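Local atomic coordinates of amine oxidase (Emericella nidulans, PDB entry 3PGB), a protein that probably oxidises primary amines as a copper- and topaquinone-dependent amine oxidase, in which each subunit holds one copper and one quinone cofactor. Residues 427-432 / 440-445; 66-71 / 353-358; 414-419 / 771-776. All coordinates share one frame; numbering follows the deposited sequence.

Contact 1 (427-432 / 440-445); sequences YLNTSF and THVDSL. With NAG (2-acetamido-2-deoxy-beta-D-glucopyranose), chain H.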
loop_
_atom_site.group_PDB
_atom_site.type_symbol
_atom_site.label_atom_id
_atom_site.label_comp_id
_atom_site.label_asym_id
_atom_site.label_seq_id
_atom_site.Cartn_x
_atom_site.Cartn_y
_atom_site.Cartn_z
ATOM N N TYR A 427 -24.830 -7.257 -5.574
ATOM C CA TYR A 427 -25.039 -5.827 -5.421
ATOM C C TYR A 427 -26.249 -5.584 -4.544
ATOM O O TYR A 427 -27.343 -6.051 -4.862
ATOM C CB TYR A 427 -25.276 -5.177 -6.785
ATOM C CG TYR A 427 -24.051 -5.115 -7.669
ATOM C CD1 TYR A 427 -23.727 -6.165 -8.516
ATOM C CD2 TYR A 427 -23.217 -3.998 -7.660
ATOM C CE1 TYR A 427 -22.597 -6.111 -9.331
ATOM C CE2 TYR A 427 -22.084 -3.933 -8.472
ATOM C CZ TYR A 427 -21.776 -4.992 -9.306
ATOM O OH TYR A 427 -20.650 -4.939 -10.120
ATOM N N LEU A 428 -26.055 -4.858 -3.445
ATOM C CA LEU A 428 -27.159 -4.465 -2.575
ATOM C C LEU A 428 -27.608 -3.044 -2.897
ATOM O O LEU A 428 -26.899 -2.292 -3.568
ATOM C CB LEU A 428 -26.748 -4.555 -1.107
ATOM C CG LEU A 428 -26.375 -5.943 -0.599
ATOM C CD1 LEU A 428 -25.759 -5.854 0.795
ATOM C CD2 LEU A 428 -27.600 -6.860 -0.599
ATOM N N ASN A 429 -28.799 -2.699 -2.420
ATOM C CA ASN A 429 -29.311 -1.336 -2.512
ATOM C C ASN A 429 -28.926 -0.521 -1.282
ATOM O O ASN A 429 -28.557 -1.068 -0.237
ATOM C CB ASN A 429 -30.838 -1.345 -2.614
ATOM C CG ASN A 429 -31.344 -1.776 -3.973
ATOM O OD1 ASN A 429 -30.574 -1.944 -4.919
ATOM N ND2 ASN A 429 -32.668 -1.955 -4.071
ATOM N N THR A 430 -29.000 0.797 -1.432
ATOM C CA THR A 430 -29.006 1.717 -0.306
ATOM C C THR A 430 -30.027 2.798 -0.622
ATOM O O THR A 430 -30.282 3.092 -1.789
ATOM C CB THR A 430 -27.626 2.369 -0.052
ATOM O OG1 THR A 430 -27.150 3.013 -1.245
ATOM C CG2 THR A 430 -26.609 1.337 0.424
ATOM N N SER A 431 -30.625 3.374 0.412
ATOM C CA SER A 431 -31.560 4.482 0.226
ATOM C C SER A 431 -31.263 5.616 1.187
ATOM O O SER A 431 -30.510 5.454 2.151
ATOM C CB SER A 431 -33.005 4.012 0.409
ATOM O OG SER A 431 -33.174 3.396 1.668
ATOM N N PHE A 432 -31.849 6.773 0.900
ATOM C CA PHE A 432 -31.799 7.899 1.823
ATOM C C PHE A 432 -33.066 8.745 1.732
ATOM O O PHE A 432 -33.757 8.755 0.710
ATOM C CB PHE A 432 -30.562 8.754 1.559
ATOM C CG PHE A 432 -30.650 9.587 0.315
ATOM C CD1 PHE A 432 -30.887 10.947 0.394
ATOM C CD2 PHE A 432 -30.486 9.010 -0.936
ATOM C CE1 PHE A 432 -30.961 11.718 -0.753
ATOM C CE2 PHE A 432 -30.555 9.775 -2.086
ATOM C CZ PHE A 432 -30.797 11.130 -1.994
ATOM N N THR A 440 -33.909 5.563 -3.561
ATOM C CA THR A 440 -33.165 4.311 -3.538
ATOM C C THR A 440 -32.115 4.337 -4.645
ATOM O O THR A 440 -32.437 4.584 -5.809
ATOM C CB THR A 440 -34.095 3.087 -3.714
ATOM O OG1 THR A 440 -34.914 2.937 -2.546
ATOM C CG2 THR A 440 -33.283 1.802 -3.921
ATOM N N HIS A 441 -30.861 4.117 -4.258
ATOM C CA HIS A 441 -29.766 3.928 -5.199
ATOM C C HIS A 441 -29.626 2.437 -5.449
ATOM O O HIS A 441 -29.128 1.699 -4.594
ATOM C CB HIS A 441 -28.452 4.475 -4.634
ATOM C CG HIS A 441 -28.423 5.965 -4.499
ATOM N ND1 HIS A 441 -28.820 6.812 -5.514
ATOM C CD2 HIS A 441 -28.034 6.758 -3.473
ATOM C CE1 HIS A 441 -28.681 8.064 -5.116
ATOM N NE2 HIS A 441 -28.201 8.060 -3.884
ATOM N N VAL A 442 -30.074 1.996 -6.622
ATOM C CA VAL A 442 -30.073 0.580 -6.950
ATOM C C VAL A 442 -28.645 0.114 -7.155
ATOM O O VAL A 442 -27.881 0.778 -7.837
ATOM C CB VAL A 442 -30.890 0.296 -8.227
ATOM C CG1 VAL A 442 -30.747 -1.172 -8.645
ATOM C CG2 VAL A 442 -32.347 0.655 -8.009
ATOM N N ASP A 443 -28.289 -1.017 -6.554
ATOM C CA ASP A 443 -26.979 -1.619 -6.757
ATOM C C ASP A 443 -25.871 -0.589 -6.551
ATOM O O ASP A 443 -25.073 -0.309 -7.454
ATOM C CB ASP A 443 -26.893 -2.243 -8.150
ATOM C CG ASP A 443 -27.937 -3.326 -8.375
ATOM O OD1 ASP A 443 -28.263 -3.593 -9.551
ATOM O OD2 ASP A 443 -28.430 -3.915 -7.390
ATOM N N SER A 444 -25.852 -0.023 -5.349
ATOM C CA SER A 444 -24.848 0.959 -4.954
ATOM C C SER A 444 -23.802 0.374 -3.996
ATOM O O SER A 444 -22.716 0.920 -3.882
ATOM C CB SER A 444 -25.521 2.180 -4.332
ATOM O OG SER A 444 -26.637 1.803 -3.549
ATOM N N LEU A 445 -24.128 -0.713 -3.300
ATOM C CA LEU A 445 -23.115 -1.497 -2.590
ATOM C C LEU A 445 -22.751 -2.692 -3.459
ATOM O O LEU A 445 -23.594 -3.196 -4.204
ATOM C CB LEU A 445 -23.629 -2.011 -1.246
ATOM C CG LEU A 445 -23.886 -1.003 -0.128
ATOM C CD1 LEU A 445 -24.500 -1.702 1.083
ATOM C CD2 LEU A 445 -22.607 -0.265 0.265
HETATM C C1 NAG H . -33.408 -2.338 -5.253
HETATM C C2 NAG H . -33.933 -3.767 -5.193
HETATM C C3 NAG H . -34.858 -4.091 -6.373
HETATM C C4 NAG H . -35.906 -3.002 -6.588
HETATM C C5 NAG H . -35.228 -1.640 -6.608
HETATM C C6 NAG H . -36.232 -0.501 -6.753
HETATM C C7 NAG H . -32.865 -5.831 -4.444
HETATM C C8 NAG H . -31.635 -6.696 -4.470
HETATM N N2 NAG H . -32.814 -4.693 -5.139
HETATM O O3 NAG H . -35.528 -5.302 -6.116
HETATM O O4 NAG H . -36.612 -3.221 -7.793
HETATM O O5 NAG H . -34.523 -1.480 -5.392
HETATM O O6 NAG H . -37.028 -0.433 -5.591
HETATM O O7 NAG H . -33.859 -6.176 -3.806
#
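Thr430 and His441 pair across an antiparallel hairpin whose regular ladder is interrupted by a classic beta bulge. Backbone bonds set the register: His441 N gives a short bond of 2.7 Å to Thr430 O, and Thr430 N answers to His441 O at 3.3 Å. Further along, the register shifts, and Ser444 and Leu445 both face Leu428. Leu445 N donates to Leu428 O (3.2 Å), which also takes a weak bond from Ser444 N.

Side-chain hydrogen bonds hold the bulge. Thr430 OG1 donates to Ser444 OG at 2.7 Å, and Ser444 OG in turn donates a hydrogen bond to His441 O, reaching that oxygen from the face opposite Thr430 N. The glycosylated Asn429 spends both ends of its amide: ND2 is bonded to C1 of the sugar, while OD1 accepts a nearly straight bond from Asp443 N (3.0 Å, 163°). Thr440 CG2 and Val442 CG2 lie against the sugar ring.

On the face that carries Leu428, Thr430 and Leu445, Thr430 CG2 meets Leu445 CG at 3.6 Å, the two side chains crossing at about a right angle. Separately, the Phe432 and His441 rings form an aromatic pair, nearly parallel but barely overlapping.

Around the hairpin, Leu428, Thr430 and Leu445 pack on strand 352-359, His441 NE2 bonds to Pro410 O, Asp443 forms a salt bridge with Lys417, and strand 776-781 runs beside strand 437-451.

Contact 2 (66-71 / 353-358); sequences NVWYGL and SFYIAF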
loop_
_atom_site.group_PDB
_atom_site.type_symbol
_atom_site.label_atom_id
_atom_site.label_comp_id
_atom_site.label_asym_id
_atom_site.label_seq_id
_atom_site.Cartn_x
_atom_site.Cartn_y
_atom_site.Cartn_z
ATOM N N ASN A 66 -31.314 -6.568 12.664
ATOM C CA ASN A 66 -30.317 -5.538 12.392
ATOM C C ASN A 66 -30.827 -4.231 12.997
ATOM O O ASN A 66 -31.629 -3.516 12.398
ATOM C CB ASN A 66 -30.054 -5.413 10.889
ATOM C CG ASN A 66 -28.949 -4.417 10.556
ATOM O OD1 ASN A 66 -28.707 -3.460 11.287
ATOM N ND2 ASN A 66 -28.291 -4.632 9.429
ATOM N N VAL A 67 -30.344 -3.935 14.196
ATOM C CA VAL A 67 -30.835 -2.814 14.978
ATOM C C VAL A 67 -30.232 -1.461 14.559
ATOM O O VAL A 67 -30.590 -0.429 15.139
ATOM C CB VAL A 67 -30.574 -3.049 16.488
ATOM C CG1 VAL A 67 -31.196 -4.358 16.939
ATOM C CG2 VAL A 67 -29.080 -3.031 16.794
ATOM N N TRP A 68 -29.340 -1.463 13.562
ATOM C CA TRP A 68 -28.631 -0.255 13.128
ATOM C C TRP A 68 -28.944 0.236 11.706
ATOM O O TRP A 68 -28.770 1.422 11.420
ATOM C CB TRP A 68 -27.120 -0.475 13.185
ATOM C CG TRP A 68 -26.590 -1.060 14.449
ATOM C CD1 TRP A 68 -26.241 -0.387 15.581
ATOM C CD2 TRP A 68 -26.299 -2.438 14.692
ATOM N NE1 TRP A 68 -25.769 -1.264 16.522
ATOM C CE2 TRP A 68 -25.791 -2.530 16.000
ATOM C CE3 TRP A 68 -26.426 -3.605 13.932
ATOM C CZ2 TRP A 68 -25.406 -3.743 16.566
ATOM C CZ3 TRP A 68 -26.046 -4.809 14.491
ATOM C CH2 TRP A 68 -25.540 -4.870 15.796
ATOM N N TYR A 69 -29.370 -0.655 10.814
ATOM C CA TYR A 69 -29.364 -0.350 9.373
ATOM C C TYR A 69 -30.089 0.939 8.996
ATOM O O TYR A 69 -29.531 1.792 8.313
ATOM C CB TYR A 69 -29.926 -1.515 8.544
ATOM C CG TYR A 69 -29.937 -1.226 7.058
ATOM C CD1 TYR A 69 -28.775 -1.321 6.304
ATOM C CD2 TYR A 69 -31.103 -0.836 6.411
ATOM C CE1 TYR A 69 -28.769 -1.051 4.949
ATOM C CE2 TYR A 69 -31.107 -0.559 5.045
ATOM C CZ TYR A 69 -29.938 -0.669 4.324
ATOM O OH TYR A 69 -29.928 -0.401 2.976
ATOM N N GLY A 70 -31.337 1.063 9.425
ATOM C CA GLY A 70 -32.146 2.218 9.075
ATOM C C GLY A 70 -33.630 1.967 9.215
ATOM O O GLY A 70 -34.055 0.873 9.598
ATOM N N LEU A 71 -34.414 2.991 8.897
ATOM C CA LEU A 71 -35.871 2.898 8.962
ATOM C C LEU A 71 -36.402 2.114 7.770
ATOM O O LEU A 71 -35.863 2.206 6.674
ATOM C CB LEU A 71 -36.498 4.298 8.971
ATOM C CG LEU A 71 -36.155 5.195 10.163
ATOM C CD1 LEU A 71 -36.595 6.634 9.904
ATOM C CD2 LEU A 71 -36.777 4.664 11.442
ATOM N N SER A 353 -18.124 -12.452 9.861
ATOM C CA SER A 353 -19.519 -12.033 9.719
ATOM C C SER A 353 -19.658 -10.594 10.170
ATOM O O SER A 353 -18.858 -10.120 10.985
ATOM C CB SER A 353 -20.458 -12.929 10.535
ATOM O OG SER A 353 -20.256 -12.760 11.928
ATOM N N PHE A 354 -20.665 -9.900 9.644
ATOM C CA PHE A 354 -20.935 -8.525 10.050
ATOM C C PHE A 354 -22.296 -8.056 9.559
ATOM O O PHE A 354 -22.879 -8.663 8.658
ATOM C CB PHE A 354 -19.844 -7.586 9.524
ATOM C CG PHE A 354 -19.697 -7.592 8.027
ATOM C CD1 PHE A 354 -18.791 -8.429 7.414
ATOM C CD2 PHE A 354 -20.471 -6.753 7.237
ATOM C CE1 PHE A 354 -18.651 -8.437 6.037
ATOM C CE2 PHE A 354 -20.342 -6.755 5.853
ATOM C CZ PHE A 354 -19.425 -7.595 5.253
ATOM N N TYR A 355 -22.786 -6.972 10.157
ATOM C CA TYR A 355 -24.015 -6.313 9.711
ATOM C C TYR A 355 -23.673 -5.042 8.950
ATOM O O TYR A 355 -22.722 -4.345 9.288
ATOM C CB TYR A 355 -24.905 -5.946 10.899
ATOM C CG TYR A 355 -25.534 -7.119 11.622
ATOM C CD1 TYR A 355 -24.792 -7.893 12.500
ATOM C CD2 TYR A 355 -26.870 -7.433 11.447
ATOM C CE1 TYR A 355 -25.360 -8.960 13.183
ATOM C CE2 TYR A 355 -27.456 -8.502 12.121
ATOM C CZ TYR A 355 -26.697 -9.263 12.990
ATOM O OH TYR A 355 -27.275 -10.328 13.657
ATOM N N ILE A 356 -24.469 -4.744 7.933
ATOM C CA ILE A 356 -24.338 -3.525 7.146
ATOM C C ILE A 356 -25.316 -2.479 7.678
ATOM O O ILE A 356 -26.475 -2.780 7.962
ATOM C CB ILE A 356 -24.637 -3.812 5.654
ATOM C CG1 ILE A 356 -23.555 -4.727 5.069
ATOM C CG2 ILE A 356 -24.740 -2.529 4.837
ATOM C CD1 ILE A 356 -23.897 -5.244 3.678
ATOM N N ALA A 357 -24.828 -1.253 7.834
ATOM C CA ALA A 357 -25.666 -0.109 8.186
ATOM C C ALA A 357 -25.397 1.015 7.203
ATOM O O ALA A 357 -24.360 1.029 6.544
ATOM C CB ALA A 357 -25.382 0.339 9.598
ATOM N N PHE A 358 -26.333 1.951 7.099
ATOM C CA PHE A 358 -26.219 3.022 6.113
ATOM C C PHE A 358 -27.031 4.252 6.501
ATOM O O PHE A 358 -28.229 4.145 6.745
ATOM C CB PHE A 358 -26.690 2.512 4.750
ATOM C CG PHE A 358 -26.260 3.367 3.597
ATOM C CD1 PHE A 358 -27.074 4.382 3.125
ATOM C CD2 PHE A 358 -25.045 3.148 2.979
ATOM C CE1 PHE A 358 -26.677 5.172 2.054
ATOM C CE2 PHE A 358 -24.640 3.929 1.911
ATOM C CZ PHE A 358 -25.458 4.938 1.442
#
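Asn66 reaches from a loop to Tyr355 and Ile356 on strand 352-359, and its side chain illustrates how one amide can organise a turn and dock it at once. CB lies 3.8 Å from Tyr355 CD2. With CG anti to the backbone N (chi1 -176°), the amide carbon also comes against Tyr355 CD2, the two side chains sliding past each other in opposite directions with the amide plane nearly perpendicular to the ring. At the tip the two polar atoms divide the work. ND2 lies at the edge of the Tyr355 ring, in its plane, and donates to Ile356 O at 3.0 Å; this acceptor sits close to the amide plane. A further bond joins ND2 to Arg344 O. OD1 turns back to its own loop and accepts from two backbone donors, Trp68 N in the carbonyl plane at 3.1 Å and Tyr69 N from above that plane at 2.9 Å. Amide rotation is thus fixed from both ends.

The aromatic residues that follow complete the docking. Trp68 directs its edge at the face of Tyr355 in a T-shaped pair, CZ3 standing 3.7 Å from Tyr355 CG, while its NE1 bonds to Tyr378 OH and its ring stacks on Phe367. Trp68 CB touches the methyl of Ala357. Tyr69 brings CD1 to within 3.2 Å of Ile356 O, which lies at the ring edge, and CE1 packs against Phe358 CB. A weak bond from Phe358 N to Tyr69 O, 3.4 Å long, adds a backbone link.

Asn66 OD1 closes an Asx turn through Trp68 N, within a wider Asx motif that includes Tyr69 N; the turn precedes helix 73-84 and fastens this N-terminal loop to a strand of the enzyme domain.

Contact 3 (414-419 / 771-776); sequences ELLKGY and WSYQGD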
loop_
_atom_site.group_PDB
_atom_site.type_symbol
_atom_site.label_atom_id
_atom_site.label_comp_id
_atom_site.label_asym_id
_atom_site.label_seq_id
_atom_site.Cartn_x
_atom_site.Cartn_y
_atom_site.Cartn_z
ATOM N N GLU A 414 -25.577 4.382 -8.082
ATOM C CA GLU A 414 -25.440 3.025 -8.612
ATOM C C GLU A 414 -24.060 2.860 -9.253
ATOM O O GLU A 414 -23.569 3.766 -9.921
ATOM C CB GLU A 414 -26.556 2.740 -9.629
ATOM C CG GLU A 414 -26.482 1.375 -10.330
ATOM C CD GLU A 414 -27.726 1.064 -11.160
ATOM O OE1 GLU A 414 -28.505 1.997 -11.462
ATOM O OE2 GLU A 414 -27.916 -0.115 -11.523
ATOM N N LEU A 415 -23.442 1.705 -9.027
ATOM C CA LEU A 415 -22.113 1.404 -9.559
ATOM C C LEU A 415 -22.207 0.892 -10.993
ATOM O O LEU A 415 -23.208 0.285 -11.377
ATOM C CB LEU A 415 -21.433 0.352 -8.680
ATOM C CG LEU A 415 -21.291 0.726 -7.203
ATOM C CD1 LEU A 415 -20.637 -0.400 -6.421
ATOM C CD2 LEU A 415 -20.487 2.011 -7.052
ATOM N N LEU A 416 -21.173 1.142 -11.792
ATOM C CA LEU A 416 -21.092 0.537 -13.117
ATOM C C LEU A 416 -20.561 -0.876 -12.946
ATOM O O LEU A 416 -19.421 -1.074 -12.522
ATOM C CB LEU A 416 -20.187 1.338 -14.053
ATOM C CG LEU A 416 -20.649 2.753 -14.420
ATOM C CD1 LEU A 416 -19.791 3.299 -15.548
ATOM C CD2 LEU A 416 -22.123 2.791 -14.825
ATOM N N LYS A 417 -21.399 -1.856 -13.267
ATOM C CA LYS A 417 -21.050 -3.260 -13.076
ATOM C C LYS A 417 -19.933 -3.657 -14.021
ATOM O O LYS A 417 -19.925 -3.252 -15.174
ATOM C CB LYS A 417 -22.272 -4.149 -13.289
ATOM C CG LYS A 417 -23.323 -3.962 -12.222
ATOM C CD LYS A 417 -24.676 -4.506 -12.627
ATOM C CE LYS A 417 -25.656 -4.390 -11.475
ATOM N NZ LYS A 417 -26.899 -3.693 -11.881
ATOM N N GLY A 418 -18.976 -4.423 -13.508
ATOM C CA GLY A 418 -17.801 -4.821 -14.278
ATOM C C GLY A 418 -16.672 -3.801 -14.265
ATOM O O GLY A 418 -15.554 -4.121 -14.670
ATOM N N TYR A 419 -16.947 -2.578 -13.803
ATOM C CA TYR A 419 -15.947 -1.517 -13.778
ATOM C C TYR A 419 -15.639 -1.075 -12.351
ATOM O O TYR A 419 -14.501 -1.170 -11.905
ATOM C CB TYR A 419 -16.396 -0.339 -14.655
ATOM C CG TYR A 419 -16.270 -0.643 -16.135
ATOM C CD1 TYR A 419 -17.158 -1.509 -16.763
ATOM C CD2 TYR A 419 -15.244 -0.092 -16.903
ATOM C CE1 TYR A 419 -17.040 -1.807 -18.113
ATOM C CE2 TYR A 419 -15.122 -0.385 -18.260
ATOM C CZ TYR A 419 -16.027 -1.244 -18.854
ATOM O OH TYR A 419 -15.926 -1.555 -20.191
ATOM N N TRP A 771 -26.671 -0.888 -20.100
ATOM C CA TRP A 771 -27.934 -0.364 -20.642
ATOM C C TRP A 771 -29.080 -0.432 -19.636
ATOM O O TRP A 771 -30.038 0.332 -19.742
ATOM C CB TRP A 771 -28.331 -1.088 -21.934
ATOM C CG TRP A 771 -27.555 -0.636 -23.126
ATOM C CD1 TRP A 771 -26.467 -1.246 -23.674
ATOM C CD2 TRP A 771 -27.802 0.534 -23.913
ATOM N NE1 TRP A 771 -26.017 -0.527 -24.758
ATOM C CE2 TRP A 771 -26.820 0.571 -24.924
ATOM C CE3 TRP A 771 -28.760 1.553 -23.863
ATOM C CZ2 TRP A 771 -26.768 1.588 -25.880
ATOM C CZ3 TRP A 771 -28.707 2.565 -24.811
ATOM C CH2 TRP A 771 -27.717 2.575 -25.807
ATOM N N SER A 772 -28.978 -1.336 -18.663
ATOM C CA SER A 772 -29.981 -1.448 -17.605
ATOM C C SER A 772 -29.663 -0.561 -16.392
ATOM O O SER A 772 -30.214 -0.764 -15.313
ATOM C CB SER A 772 -30.138 -2.910 -17.172
ATOM O OG SER A 772 -28.958 -3.395 -16.559
ATOM N N TYR A 773 -28.775 0.415 -16.572
ATOM C CA TYR A 773 -28.535 1.432 -15.552
ATOM C C TYR A 773 -29.779 2.310 -15.467
ATOM O O TYR A 773 -30.227 2.857 -16.481
ATOM C CB TYR A 773 -27.302 2.281 -15.903
ATOM C CG TYR A 773 -26.761 3.107 -14.750
ATOM C CD1 TYR A 773 -27.212 4.403 -14.516
ATOM C CD2 TYR A 773 -25.784 2.590 -13.899
ATOM C CE1 TYR A 773 -26.709 5.157 -13.462
ATOM C CE2 TYR A 773 -25.279 3.337 -12.847
ATOM C CZ TYR A 773 -25.744 4.614 -12.633
ATOM O OH TYR A 773 -25.242 5.345 -11.583
ATOM N N GLN A 774 -30.345 2.423 -14.267
ATOM C CA GLN A 774 -31.553 3.231 -14.052
ATOM C C GLN A 774 -31.306 4.434 -13.147
ATOM O O GLN A 774 -31.890 5.504 -13.346
ATOM C CB GLN A 774 -32.702 2.370 -13.510
ATOM C CG GLN A 774 -32.436 1.665 -12.186
ATOM C CD GLN A 774 -33.474 0.597 -11.890
ATOM O OE1 GLN A 774 -33.134 -0.541 -11.571
ATOM N NE2 GLN A 774 -34.749 0.957 -12.011
ATOM N N GLY A 775 -30.445 4.257 -12.154
ATOM C CA GLY A 775 -30.089 5.342 -11.252
ATOM C C GLY A 775 -30.974 5.374 -10.020
ATOM O O GLY A 775 -31.190 4.345 -9.372
ATOM N N ASP A 776 -31.496 6.556 -9.711
ATOM C CA ASP A 776 -32.134 6.813 -8.423
ATOM C C ASP A 776 -33.651 6.618 -8.487
ATOM O O ASP A 776 -34.342 7.347 -9.192
ATOM C CB ASP A 776 -31.781 8.233 -7.958
ATOM C CG ASP A 776 -32.635 8.708 -6.797
ATOM O OD1 ASP A 776 -33.145 7.851 -6.036
ATOM O OD2 ASP A 776 -32.792 9.944 -6.652
HETATM O O HOH W 1 -30.000 -1.364 -12.752
#
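Glu414 lays its carboxylate over the ring of Tyr773, joining two irregular loops. In the stack, CG of Glu414 is anti to the backbone N (chi1 176°) and the chain runs on extended, sliding past the tyrosine in the opposite direction, with CG 3.4 Å from Tyr773 CE2. Carboxylate and ring planes are only 21° apart, and OE1 stands over the ring centre, 3.6 Å above the plane.

Hydrogen bonds grip both ends of the glutamate. At the backbone end, Tyr773 OH donates to Glu414 O at 2.8 Å, so the residue under the carboxylate also holds the main chain that carries it. At the far end OE1 accepts from Gly775 N at 3.1 Å, met nearly along its C-O axis, and weakly from Gln774 N. Two N-H groups directed at one oxygen would be expected to favour the ionised form of this buried acid.

A water lies between the loops, 2.7 Å from Glu414 OE2 and 2.6 Å from Ser772 O, though it cannot donate to every nearby acceptor at once. Lys417 NZ, whose closer ion pair is with Asp443, makes a long salt bridge to OE2.

Apolar packing is smaller: Leu416 CD2 touches Tyr773 CE2 at 3.8 Å, the side chains crossing at about a right angle.

Tyr773 also meets Tyr741 of the second subunit edge-to-face, and Leu416 packs on Val467 of that subunit. One oxygen facing two successive backbone N-H groups, one weakly bound, joins the loop before strand 776-781 to that before strand 426-434 at the amine oxidase dimer interface.

In the fold
Contact 1 is the hub of the three. Its hairpin rests on strand 352-359 of contact 2, Leu428 CD1 lying 3.5 Å from Ile356 CD1. Towards contact 3 the link is largely polar, including a probable hydrogen bond between Asp443 O and Leu415 N at 3.0 Å. Contacts 2 and 3 do not touch; the hairpin lies between them, its centre about 14 and 11 Å from theirs. Contacts 1 and 3 lie away from the metal and quinone sites, whereas the Trp68 side chain is about 9 Å from that of the calcium ligand Asp541. The sugar on Asn429 in contact 1 is about 6 Å from the side chain of Gln774 and about 9 Å from that of Tyr69.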